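Local coordinates for acyl-coenzyme A thioesterase THEM4 (Rhodococcus sp., PDB 2OV9), which probably hydrolyses medium- and long-chain fatty acyl-CoA thioesters to the free fatty acid and coenzyme A, as a hotdog-fold thioesterase, at residues Gly114-Thr119 with Leu172-Lys177. Sequence-based numbering, arbitrary orientation.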
loop_
_atom_site.group_PDB
_atom_site.type_symbol
_atom_site.label_atom_id
_atom_site.label_comp_id
_atom_site.label_asym_id
_atom_site.label_seq_id
_atom_site.Cartn_x
_atom_site.Cartn_y
_atom_site.Cartn_z
ATOM N N GLY B 114 7.730 -4.993 -14.980
ATOM C CA GLY B 114 6.381 -4.583 -15.352
ATOM C C GLY B 114 6.322 -3.069 -15.416
ATOM O O GLY B 114 7.255 -2.387 -14.976
ATOM N N THR B 115 5.235 -2.557 -15.977
ATOM C CA THR B 115 5.002 -1.124 -16.074
ATOM C C THR B 115 3.631 -0.844 -15.497
ATOM O O THR B 115 2.667 -1.557 -15.797
ATOM C CB THR B 115 5.036 -0.695 -17.542
ATOM O OG1 THR B 115 6.332 -1.011 -18.069
ATOM C CG2 THR B 115 4.821 0.791 -17.688
ATOM N N VAL B 116 3.545 0.205 -14.682
ATOM C CA VAL B 116 2.292 0.577 -14.034
ATOM C C VAL B 116 2.135 2.093 -14.076
ATOM O O VAL B 116 3.089 2.819 -13.852
ATOM C CB VAL B 116 2.281 0.080 -12.556
ATOM C CG1 VAL B 116 3.334 0.817 -11.712
ATOM C CG2 VAL B 116 0.869 0.226 -11.927
ATOM N N THR B 117 0.927 2.555 -14.362
ATOM C CA THR B 117 0.614 3.965 -14.312
ATOM C C THR B 117 -0.224 4.153 -13.041
ATOM O O THR B 117 -1.305 3.580 -12.928
ATOM C CB THR B 117 -0.172 4.375 -15.556
ATOM O OG1 THR B 117 0.687 4.247 -16.691
ATOM C CG2 THR B 117 -0.626 5.816 -15.442
ATOM N N LEU B 118 0.283 4.917 -12.075
ATOM C CA LEU B 118 -0.395 5.029 -10.781
ATOM C C LEU B 118 -1.285 6.249 -10.649
ATOM O O LEU B 118 -1.040 7.283 -11.257
ATOM C CB LEU B 118 0.613 4.965 -9.621
ATOM C CG LEU B 118 1.378 3.668 -9.413
ATOM C CD1 LEU B 118 2.565 3.881 -8.462
ATOM C CD2 LEU B 118 0.469 2.549 -8.864
ATOM N N THR B 119 -2.301 6.102 -9.809
ATOM C CA THR B 119 -3.433 7.018 -9.687
ATOM C C THR B 119 -3.531 7.638 -8.296
ATOM O O THR B 119 -2.757 7.277 -7.382
ATOM C CB THR B 119 -4.715 6.240 -9.919
ATOM O OG1 THR B 119 -4.669 5.054 -9.114
ATOM C CG2 THR B 119 -4.849 5.834 -11.395
ATOM N N LEU B 172 5.492 3.916 -15.075
ATOM C CA LEU B 172 6.689 3.628 -14.275
ATOM C C LEU B 172 7.147 2.174 -14.472
ATOM O O LEU B 172 6.352 1.257 -14.327
ATOM C CB LEU B 172 6.363 3.810 -12.776
ATOM C CG LEU B 172 5.723 5.148 -12.373
ATOM C CD1 LEU B 172 5.313 5.121 -10.897
ATOM C CD2 LEU B 172 6.627 6.361 -12.685
ATOM N N THR B 173 8.427 1.966 -14.785
ATOM C CA THR B 173 8.938 0.625 -14.990
ATOM C C THR B 173 9.484 0.116 -13.693
ATOM O O THR B 173 10.409 0.713 -13.146
ATOM C CB THR B 173 10.092 0.619 -16.004
ATOM O OG1 THR B 173 9.657 1.272 -17.205
ATOM C CG2 THR B 173 10.536 -0.838 -16.313
ATOM N N LEU B 174 8.937 -1.005 -13.239
ATOM C CA LEU B 174 9.415 -1.700 -12.065
ATOM C C LEU B 174 10.261 -2.887 -12.509
ATOM O O LEU B 174 9.871 -3.619 -13.405
ATOM C CB LEU B 174 8.238 -2.223 -11.244
ATOM C CG LEU B 174 7.033 -1.316 -10.937
ATOM C CD1 LEU B 174 6.018 -2.062 -10.084
ATOM C CD2 LEU B 174 7.422 -0.020 -10.231
ATOM N N THR B 175 11.427 -3.061 -11.892
ATOM C CA THR B 175 12.319 -4.168 -12.219
ATOM C C THR B 175 12.936 -4.713 -10.922
ATOM O O THR B 175 13.185 -3.950 -9.992
ATOM C CB THR B 175 13.451 -3.693 -13.148
ATOM O OG1 THR B 175 12.888 -3.042 -14.303
ATOM C CG2 THR B 175 14.282 -4.866 -13.603
ATOM N N GLY B 176 13.184 -6.017 -10.876
ATOM C CA GLY B 176 13.844 -6.672 -9.736
ATOM C C GLY B 176 14.696 -7.818 -10.263
ATOM O O GLY B 176 14.391 -8.386 -11.312
ATOM N N LYS B 177 15.758 -8.150 -9.544
ATOM C CA LYS B 177 16.615 -9.282 -9.901
ATOM C C LYS B 177 17.342 -9.802 -8.672
ATOM O O LYS B 177 17.869 -9.032 -7.882
ATOM C CB LYS B 177 17.611 -8.904 -10.988
ATOM C CG LYS B 177 18.466 -10.069 -11.482
ATOM C CD LYS B 177 19.298 -9.679 -12.694
ATOM C CE LYS B 177 20.247 -10.795 -13.029
ATOM N NZ LYS B 177 20.994 -10.498 -14.271
#
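Leu172 and Val116 face each other as an antiparallel hydrogen-bonded pair, with Gly114 and Leu174 forming the next such pair and Thr115 opposite Thr173 between them. Each hydrogen-bonded pair is closed by two N-H...O bonds, among them Leu174 N to Gly114 O at 2.8 Å. Thr115 CA also lies 3.2 Å from Leu172 O, a CA-H...O contact.

CB of Leu172 sits 3.6 Å from Val116 O. With chi1 at -52°, CG lies beside its own backbone N, the group bonded to Val116 O, and so stays close to that same oxygen at 3.8 Å. The extended chi2 of 174° then carries CD1 out to Leu118 CD1 at 3.9 Å, the two side chains crossing at about a right angle. On the same face, Val116 CG1 looks across to Leu174 CD1 at 4.3 Å. Thr115 and Thr173 occupy the other face, where Thr115 OG1 lies 4.1 Å from Thr173 OG1, too far for a hydrogen bond.

Within the hotdog fold, strand 171-182 runs between strands 112-117 and 185-194. The face carrying Val116, Leu172 and Leu174 turns toward helix 131-148, where Leu174 touches Val141 and Leu118 touches Leu137, while Ile192 of strand 185-194 packs against Leu172 and Leu174.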